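Local coordinates for ABC transporter, solute-binding protein (Staphylococcus aureus, PDB 6LKJ) that binds a phosphorylated hexose as the extracellular solute-binding component of an ABC transporter and may also bind thiamine or its pyrophosphate, at residues T4-Y9 with S49-V54; T100-N105 with S203-I208. All coordinates share one frame; numbering follows the deposited sequence.

Contact 1 of 2, residues T4-Y9 with S49-V54; sequences TVYSPY and SERGDV. With BGP (6-O-phosphono-beta-D-galactopyranose), chain B.
Thr4 O is gripped by two successive backbone amides of the 49-54 segment. Asp53 N donates to Thr4 O at 2.9 Å from a position tilted 23° off the carbonyl plane, while Val54 N reaches the same oxygen in that plane over a longer 3.3 Å. One step on, Tyr6 N takes Val54 O at 2.8 Å. Since Val5 sits between the two bonded residues Thr4 and Tyr6, the pattern is that of a parallel bridge, Val5 with Val54. Their side chains stand side by side on one face of the sheet, CG2 of Val5 against CB of Val54 at 4.2 Å, and Ile218 and Leu220 of strand 213-221 pack on Val54.

Tyr6 brings the second polar anchor. With its ring beside its own backbone N (chi1 -51°), the phenol reaches back along the loop, and Gly52 N donates to Tyr6 OH at 2.6 Å in an almost straight bond, 178° at the hydrogen. The same hydroxyl is also bonded to Glu46 OE1. Gly52 packs closely against both Thr4 and Tyr6: its CA is 3.7 Å from CB of Thr4 and 3.5 Å from CE1 of Tyr6. Asp53 adds a weak bond from Thr4 N to OD2, and its other oxygen, OD1, accepts from His227 N and Asn223 ND2. Arg51 directs its extended chain elsewhere, to a salt bridge with Asp69.

Beyond the bridge, Ser7 OG closes an ST turn with Tyr9 N, and Pro8 and Tyr9 lie against the sugar phosphate, with CB of Pro8 3.3 Å from its O6. The chemistry implies that backbone pairing and one phenol together fix the loop entering strand 54-56 on a strand that leads into the loop, Pro8 and Tyr9, at the sugar phosphate.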
ATOM      1  N   THR A   4     -14.424  -8.243  12.434  1.00 19.20           N
ATOM      2  CA  THR A   4     -14.315  -8.082  10.988  1.00 18.98           C
ATOM      3  C   THR A   4     -13.306  -6.990  10.650  1.00 16.25           C
ATOM      4  O   THR A   4     -13.347  -5.898  11.227  1.00 14.74           O
ATOM      5  CB  THR A   4     -15.679  -7.754  10.376  1.00 22.38           C
ATOM      6  OG1 THR A   4     -16.540  -8.892  10.501  1.00 24.17           O
ATOM      7  CG2 THR A   4     -15.537  -7.397   8.903  1.00 18.85           C
ATOM      8  N   VAL A   5     -12.410  -7.286   9.710  1.00 15.11           N
ATOM      9  CA  VAL A   5     -11.347  -6.373   9.305  1.00 14.43           C
ATOM     10  C   VAL A   5     -11.500  -6.069   7.820  1.00 14.42           C
ATOM     11  O   VAL A   5     -11.575  -6.990   6.998  1.00 15.52           O
ATOM     12  CB  VAL A   5      -9.954  -6.965   9.594  1.00 17.05           C
ATOM     13  CG1 VAL A   5      -8.860  -6.053   9.054  1.00 13.41           C
ATOM     14  CG2 VAL A   5      -9.769  -7.203  11.088  1.00 15.68           C
ATOM     15  N   TYR A   6     -11.549  -4.781   7.478  1.00 14.78           N
ATOM     16  CA  TYR A   6     -11.422  -4.340   6.094  1.00 15.77           C
ATOM     17  C   TYR A   6      -9.944  -4.187   5.764  1.00 17.49           C
ATOM     18  O   TYR A   6      -9.201  -3.542   6.512  1.00 13.75           O
ATOM     19  CB  TYR A   6     -12.126  -3.003   5.853  1.00 13.57           C
ATOM     20  CG  TYR A   6     -13.564  -2.899   6.306  1.00 18.92           C
ATOM     21  CD1 TYR A   6     -13.877  -2.568   7.620  1.00 16.35           C
ATOM     22  CD2 TYR A   6     -14.609  -3.077   5.410  1.00 17.35           C
ATOM     23  CE1 TYR A   6     -15.191  -2.451   8.033  1.00 18.94           C
ATOM     24  CE2 TYR A   6     -15.928  -2.961   5.815  1.00 20.81           C
ATOM     25  CZ  TYR A   6     -16.212  -2.647   7.127  1.00 21.98           C
ATOM     26  OH  TYR A   6     -17.520  -2.530   7.537  1.00 20.82           O
ATOM     27  N   SER A   7      -9.517  -4.759   4.637  1.00 13.41           N
ATOM     28  CA  SER A   7      -8.114  -4.610   4.283  1.00 14.85           C
ATOM     29  C   SER A   7      -7.878  -4.702   2.782  1.00 13.81           C
ATOM     30  O   SER A   7      -8.288  -5.696   2.160  1.00 15.87           O
ATOM     31  CB  SER A   7      -7.261  -5.659   4.995  1.00 13.28           C
ATOM     32  OG  SER A   7      -5.891  -5.488   4.677  1.00  9.97           O
ATOM     33  N   PRO A   8      -7.231  -3.699   2.179  1.00 11.61           N
ATOM     34  CA  PRO A   8      -6.777  -3.845   0.789  1.00 12.92           C
ATOM     35  C   PRO A   8      -5.567  -4.752   0.637  1.00 10.26           C
ATOM     36  O   PRO A   8      -5.172  -5.033  -0.501  1.00 12.47           O
ATOM     37  CB  PRO A   8      -6.449  -2.404   0.375  1.00 13.23           C
ATOM     38  CG  PRO A   8      -6.105  -1.721   1.658  1.00  9.28           C
ATOM     39  CD  PRO A   8      -6.991  -2.343   2.703  1.00 10.97           C
ATOM     40  N   TYR A   9      -4.966  -5.208   1.735  1.00 12.65           N
ATOM     41  CA  TYR A   9      -3.861  -6.153   1.651  1.00 10.94           C
ATOM     42  C   TYR A   9      -4.317  -7.460   1.015  1.00 15.44           C
ATOM     43  O   TYR A   9      -5.493  -7.830   1.074  1.00 17.70           O
ATOM     44  CB  TYR A   9      -3.296  -6.450   3.039  1.00  9.02           C
ATOM     45  CG  TYR A   9      -2.456  -5.356   3.649  1.00 12.28           C
ATOM     46  CD1 TYR A   9      -1.406  -4.779   2.945  1.00  9.93           C
ATOM     47  CD2 TYR A   9      -2.702  -4.913   4.942  1.00 10.75           C
ATOM     48  CE1 TYR A   9      -0.634  -3.784   3.511  1.00  9.51           C
ATOM     49  CE2 TYR A   9      -1.936  -3.926   5.515  1.00  9.32           C
ATOM     50  CZ  TYR A   9      -0.905  -3.363   4.797  1.00  9.16           C
ATOM     51  OH  TYR A   9      -0.144  -2.377   5.370  1.00 10.88           O
ATOM     52  N   SER A  49     -24.840  -0.811  12.024  1.00 32.55           N
ATOM     53  CA  SER A  49     -24.931  -2.082  12.733  1.00 35.14           C
ATOM     54  C   SER A  49     -24.309  -3.259  11.980  1.00 25.34           C
ATOM     55  O   SER A  49     -24.033  -4.284  12.605  1.00 33.63           O
ATOM     56  CB  SER A  49     -26.395  -2.388  13.075  1.00 29.65           C
ATOM     57  OG  SER A  49     -27.205  -2.411  11.914  1.00 41.39           O
ATOM     58  N   GLU A  50     -24.088  -3.150  10.669  1.00 25.49           N
ATOM     59  CA  GLU A  50     -23.454  -4.222   9.910  1.00 34.84           C
ATOM     60  C   GLU A  50     -21.966  -4.006   9.704  1.00 29.17           C
ATOM     61  O   GLU A  50     -21.284  -4.918   9.219  1.00 31.92           O
ATOM     62  CB  GLU A  50     -24.098  -4.356   8.532  1.00 37.41           C
ATOM     63  CG  GLU A  50     -24.428  -3.029   7.903  1.00 50.50           C
ATOM     64  CD  GLU A  50     -25.229  -3.121   6.623  1.00 63.72           C
ATOM     65  OE1 GLU A  50     -25.099  -2.235   5.742  1.00 59.00           O
ATOM     66  OE2 GLU A  50     -25.993  -4.086   6.495  1.00 63.81           O
ATOM     67  N   ARG A  51     -21.450  -2.836  10.074  1.00 24.10           N
ATOM     68  CA  ARG A  51     -20.070  -2.495   9.763  1.00 25.03           C
ATOM     69  C   ARG A  51     -19.094  -3.383  10.522  1.00 22.96           C
ATOM     70  O   ARG A  51     -19.401  -3.919  11.589  1.00 24.29           O
ATOM     71  CB  ARG A  51     -19.785  -1.031  10.096  1.00 23.11           C
ATOM     72  CG  ARG A  51     -20.241  -0.042   9.043  1.00 24.67           C
ATOM     73  CD  ARG A  51     -19.999   1.384   9.500  1.00 23.87           C
ATOM     74  NE  ARG A  51     -20.490   2.357   8.532  1.00 24.02           N
ATOM     75  CZ  ARG A  51     -20.345   3.671   8.655  1.00 26.20           C
ATOM     76  NH1 ARG A  51     -19.715   4.178   9.706  1.00 32.39           N
ATOM     77  NH2 ARG A  51     -20.829   4.481   7.723  1.00 29.53           N
ATOM     78  N   GLY A  52     -17.904  -3.538   9.950  1.00 23.11           N
ATOM     79  CA  GLY A  52     -16.813  -4.211  10.616  1.00 19.38           C
ATOM     80  C   GLY A  52     -16.179  -3.328  11.672  1.00 17.92           C
ATOM     81  O   GLY A  52     -16.671  -2.248  12.012  1.00 13.08           O
ATOM     82  N   ASP A  53     -15.045  -3.792  12.188  1.00 15.44           N
ATOM     83  CA  ASP A  53     -14.433  -3.179  13.360  1.00 18.83           C
ATOM     84  C   ASP A  53     -13.123  -2.459  13.082  1.00 16.30           C
ATOM     85  O   ASP A  53     -12.858  -1.427  13.702  1.00 15.82           O
ATOM     86  CB  ASP A  53     -14.202  -4.243  14.440  1.00 12.94           C
ATOM     87  CG  ASP A  53     -15.497  -4.857  14.930  1.00 19.72           C
ATOM     88  OD1 ASP A  53     -16.249  -4.164  15.648  1.00 18.60           O
ATOM     89  OD2 ASP A  53     -15.765  -6.028  14.591  1.00 21.57           O
ATOM     90  N   VAL A  54     -12.286  -2.970  12.180  1.00 13.70           N
ATOM     91  CA  VAL A  54     -10.942  -2.439  11.975  1.00 15.20           C
ATOM     92  C   VAL A  54     -10.671  -2.321  10.480  1.00 15.48           C
ATOM     93  O   VAL A  54     -11.104  -3.165   9.691  1.00 12.16           O
ATOM     94  CB  VAL A  54      -9.877  -3.328  12.662  1.00 13.37           C
ATOM     95  CG1 VAL A  54      -8.469  -2.846  12.341  1.00  9.75           C
ATOM     96  CG2 VAL A  54     -10.093  -3.360  14.169  1.00 13.41           C
TER
HETATM   97  C1  BGP B 401      -0.211  -0.510  -1.424  1.00  7.17           C
HETATM   98  C2  BGP B 401      -0.421  -0.128   0.031  1.00  8.04           C
HETATM   99  C3  BGP B 401      -1.015  -1.257   0.797  1.00 10.14           C
HETATM  100  C4  BGP B 401      -2.291  -1.740   0.165  1.00 12.63           C
HETATM  101  C5  BGP B 401      -2.069  -2.111  -1.300  1.00  8.74           C
HETATM  102  C6  BGP B 401      -3.355  -2.536  -1.931  1.00 11.31           C
HETATM  103  O1  BGP B 401       0.262   0.547  -2.116  1.00  9.85           O
HETATM  104  O2  BGP B 401       0.851   0.236   0.621  1.00  8.34           O
HETATM  105  O3  BGP B 401      -1.303  -0.828   2.143  1.00 11.30           O
HETATM  106  O4  BGP B 401      -3.255  -0.679   0.248  1.00  9.42           O
HETATM  107  O5  BGP B 401      -1.502  -0.979  -2.050  1.00  9.37           O
HETATM  108  O6  BGP B 401      -4.239  -1.474  -1.953  1.00 10.61           O
HETATM  109  P   BGP B 401      -4.908  -1.030  -3.391  1.00 10.61           P
HETATM  110  O1P BGP B 401      -3.844  -0.485  -4.308  1.00  7.61           O
HETATM  111  O2P BGP B 401      -5.946   0.038  -3.131  1.00 12.76           O
HETATM  112  O3P BGP B 401      -5.568  -2.221  -4.031  1.00  9.69           O

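Contact 2 of 2, residues T100-N105 with S203-I208; sequences TVIVVN and SIVYPI
Ile102 and Val205 form a tightly packed rung of this antiparallel pairing. Val205 N donates to Ile102 O at 2.7 Å and Ile102 N returns a bond to Val205 O at 2.9 Å, making a hydrogen-bonded pair. In it, Ile102 CB stands 4.0 Å from Val205 CB. Val104 with Ser203 repeats the pattern, Ser203 N meeting Val104 O at 2.7 Å with 175° at the hydrogen. Between them, Val103 and Ile204 are the non-hydrogen-bonded pair, where CA of Val103 offers a C-H to Ser203 O. The short strand axes run at 144°, antiparallel with a twist between them.

The face bearing Ile102, Val104 and Val205 is joined diagonally: with CG1 of Val104 anti to the backbone N (chi1 -177°), CG2 of Val104 is the methyl left to meet CG2 of Val205 at 3.9 Å. Beyond the strand end, CD1 of Ile102 touches CG of Pro207 at 3.8 Å, so the proline continues the apolar row. Toward the other face, CG1 of Val101 touches both CG2 of Ile204 and CE1 of Tyr206, 3.7 Å from the latter.

Segment 203-208 is less enclosed. Ile102, Val103 and Val104 are all buried, with Leu186, Ser187 and Ala184 of strand 184-188 against them, whereas Ser203, Ile204, Val205 and Tyr206 keep some exposure. Tyr206 swings its ring alongside Val101, while its hydroxyl bonds to Glu189 and to Glu268 N. On the buried strand, Thr100 OG1 is bonded to Met212 O, and at the far end Asn105 N-caps the helix that follows.

Thr100, on strand 93-105, lies close to the sugar-phosphate site. That strand is flanked by antiparallel strands 184-188 and 202-205, an antiparallel element of the mixed sheet in this periplasmic-binding-protein fold.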
ATOM      1  N   THR A 100       6.169   1.941  -3.025  1.00 11.86           N
ATOM      2  CA  THR A 100       5.618   1.651  -4.340  1.00 11.03           C
ATOM      3  C   THR A 100       6.766   1.403  -5.309  1.00 12.95           C
ATOM      4  O   THR A 100       7.837   2.002  -5.194  1.00 14.61           O
ATOM      5  CB  THR A 100       4.744   2.801  -4.837  1.00 12.35           C
ATOM      6  OG1 THR A 100       5.520   4.004  -4.891  1.00 11.55           O
ATOM      7  CG2 THR A 100       3.561   3.012  -3.905  1.00 12.26           C
ATOM      8  N   VAL A 101       6.550   0.489  -6.256  1.00  9.65           N
ATOM      9  CA  VAL A 101       7.627   0.015  -7.114  1.00  8.65           C
ATOM     10  C   VAL A 101       7.145  -0.121  -8.551  1.00 12.00           C
ATOM     11  O   VAL A 101       5.946  -0.166  -8.833  1.00  9.66           O
ATOM     12  CB  VAL A 101       8.197  -1.343  -6.640  1.00  9.87           C
ATOM     13  CG1 VAL A 101       8.818  -1.224  -5.250  1.00  7.77           C
ATOM     14  CG2 VAL A 101       7.108  -2.404  -6.661  1.00  9.11           C
ATOM     15  N   ILE A 102       8.114  -0.178  -9.460  1.00  9.31           N
ATOM     16  CA  ILE A 102       7.905  -0.649 -10.823  1.00  9.90           C
ATOM     17  C   ILE A 102       8.312  -2.113 -10.863  1.00  9.83           C
ATOM     18  O   ILE A 102       9.381  -2.479 -10.358  1.00  8.90           O
ATOM     19  CB  ILE A 102       8.722   0.174 -11.834  1.00 11.51           C
ATOM     20  CG1 ILE A 102       8.256   1.630 -11.860  1.00  9.80           C
ATOM     21  CG2 ILE A 102       8.640  -0.445 -13.228  1.00  9.77           C
ATOM     22  CD1 ILE A 102       9.198   2.552 -12.610  1.00 11.64           C
ATOM     23  N   VAL A 103       7.462  -2.956 -11.440  1.00  9.92           N
ATOM     24  CA  VAL A 103       7.772  -4.366 -11.640  1.00 12.62           C
ATOM     25  C   VAL A 103       8.006  -4.596 -13.125  1.00  9.26           C
ATOM     26  O   VAL A 103       7.253  -4.097 -13.966  1.00 10.23           O
ATOM     27  CB  VAL A 103       6.658  -5.284 -11.099  1.00 11.08           C
ATOM     28  CG1 VAL A 103       6.581  -5.159  -9.599  1.00 12.69           C
ATOM     29  CG2 VAL A 103       5.310  -4.938 -11.720  1.00 13.08           C
ATOM     30  N   VAL A 104       9.065  -5.334 -13.445  1.00  9.72           N
ATOM     31  CA  VAL A 104       9.457  -5.602 -14.821  1.00 11.97           C
ATOM     32  C   VAL A 104       9.532  -7.108 -15.019  1.00 13.18           C
ATOM     33  O   VAL A 104      10.078  -7.826 -14.175  1.00 12.42           O
ATOM     34  CB  VAL A 104      10.807  -4.939 -15.167  1.00 14.62           C
ATOM     35  CG1 VAL A 104      11.156  -5.166 -16.632  1.00 10.87           C
ATOM     36  CG2 VAL A 104      10.773  -3.449 -14.843  1.00 14.78           C
ATOM     37  N   ASN A 105       8.974  -7.586 -16.129  1.00 11.16           N
ATOM     38  CA  ASN A 105       9.119  -8.987 -16.505  1.00 12.76           C
ATOM     39  C   ASN A 105      10.517  -9.180 -17.082  1.00 13.69           C
ATOM     40  O   ASN A 105      10.827  -8.666 -18.162  1.00 14.26           O
ATOM     41  CB  ASN A 105       8.039  -9.397 -17.504  1.00 14.07           C
ATOM     42  CG  ASN A 105       8.059 -10.885 -17.803  1.00 13.53           C
ATOM     43  OD1 ASN A 105       9.053 -11.418 -18.295  1.00 14.44           O
ATOM     44  ND2 ASN A 105       6.961 -11.567 -17.493  1.00 14.83           N
ATOM     45  N   SER A 203      11.363  -8.467 -11.888  1.00  9.76           N
ATOM     46  CA  SER A 203      12.372  -7.573 -11.339  1.00 11.45           C
ATOM     47  C   SER A 203      11.686  -6.409 -10.639  1.00 10.31           C
ATOM     48  O   SER A 203      10.698  -5.866 -11.142  1.00 11.81           O
ATOM     49  CB  SER A 203      13.307  -7.046 -12.431  1.00 12.77           C
ATOM     50  OG  SER A 203      14.173  -8.062 -12.906  1.00 23.04           O
ATOM     51  N   ILE A 204      12.211  -6.030  -9.479  1.00  8.52           N
ATOM     52  CA  ILE A 204      11.672  -4.929  -8.688  1.00  9.68           C
ATOM     53  C   ILE A 204      12.541  -3.703  -8.927  1.00  9.93           C
ATOM     54  O   ILE A 204      13.759  -3.743  -8.713  1.00  9.97           O
ATOM     55  CB  ILE A 204      11.611  -5.289  -7.195  1.00 11.18           C
ATOM     56  CG1 ILE A 204      10.624  -6.438  -6.973  1.00 15.65           C
ATOM     57  CG2 ILE A 204      11.225  -4.071  -6.364  1.00  9.28           C
ATOM     58  CD1 ILE A 204      10.881  -7.241  -5.718  1.00 11.37           C
ATOM     59  N   VAL A 205      11.921  -2.615  -9.377  1.00  9.06           N
ATOM     60  CA  VAL A 205      12.626  -1.391  -9.738  1.00  7.39           C
ATOM     61  C   VAL A 205      12.103  -0.255  -8.873  1.00 11.45           C
ATOM     62  O   VAL A 205      10.892  -0.007  -8.825  1.00  9.20           O
ATOM     63  CB  VAL A 205      12.455  -1.055 -11.231  1.00 11.48           C
ATOM     64  CG1 VAL A 205      12.905   0.374 -11.508  1.00  8.87           C
ATOM     65  CG2 VAL A 205      13.231  -2.045 -12.091  1.00  7.81           C
ATOM     66  N   TYR A 206      13.017   0.431  -8.186  1.00  8.74           N
ATOM     67  CA  TYR A 206      12.668   1.626  -7.437  1.00  8.59           C
ATOM     68  C   TYR A 206      12.968   2.838  -8.306  1.00 12.09           C
ATOM     69  O   TYR A 206      14.141   3.075  -8.633  1.00 13.60           O
ATOM     70  CB  TYR A 206      13.453   1.690  -6.128  1.00  8.88           C
ATOM     71  CG  TYR A 206      13.211   0.494  -5.231  1.00 11.47           C
ATOM     72  CD1 TYR A 206      12.207   0.511  -4.273  1.00  9.49           C
ATOM     73  CD2 TYR A 206      13.977  -0.659  -5.357  1.00 11.57           C
ATOM     74  CE1 TYR A 206      11.980  -0.583  -3.455  1.00 10.69           C
ATOM     75  CE2 TYR A 206      13.754  -1.757  -4.547  1.00 11.80           C
ATOM     76  CZ  TYR A 206      12.758  -1.712  -3.597  1.00 10.80           C
ATOM     77  OH  TYR A 206      12.539  -2.806  -2.790  1.00 12.35           O
ATOM     78  N   PRO A 207      11.962   3.615  -8.709  1.00 10.64           N
ATOM     79  CA  PRO A 207      12.187   4.679  -9.702  1.00 12.05           C
ATOM     80  C   PRO A 207      13.256   5.666  -9.256  1.00 12.29           C
ATOM     81  O   PRO A 207      13.190   6.231  -8.162  1.00 12.08           O
ATOM     82  CB  PRO A 207      10.813   5.351  -9.816  1.00 10.83           C
ATOM     83  CG  PRO A 207       9.838   4.329  -9.331  1.00 12.83           C
ATOM     84  CD  PRO A 207      10.551   3.517  -8.299  1.00 10.39           C
ATOM     85  N   ILE A 208      14.247   5.878 -10.127  1.00 11.97           N
ATOM     86  CA  ILE A 208      15.365   6.754  -9.791  1.00 12.16           C
ATOM     87  C   ILE A 208      14.908   8.200  -9.647  1.00 10.16           C
ATOM     88  O   ILE A 208      15.521   8.979  -8.909  1.00 14.39           O
ATOM     89  CB  ILE A 208      16.484   6.624 -10.841  1.00 12.06           C
ATOM     90  CG1 ILE A 208      15.941   6.914 -12.243  1.00 12.13           C
ATOM     91  CG2 ILE A 208      17.121   5.243 -10.777  1.00 12.19           C
ATOM     92  CD1 ILE A 208      17.019   7.121 -13.287  1.00 10.93           C
TER

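Overall arrangement
Contact 1 is complete in the chain before contact 2 starts, and the two lie on opposite sides of the chain's centre, their own centres 31 Å apart and their nearest atoms about 11 Å apart. Both nevertheless reach one mixed sheet. Strand 2-7 pairs in parallel with 54-56, which joins 213-221; that strand in turn lies antiparallel to 93-105, the long strand of contact 2. The bound sugar phosphate lies near both: Pro8 and Tyr9 of contact 1 touch it, and the Thr100 side chain of contact 2 comes to about 4 Å. The ligand is therefore approached from two distant parts of the same fold.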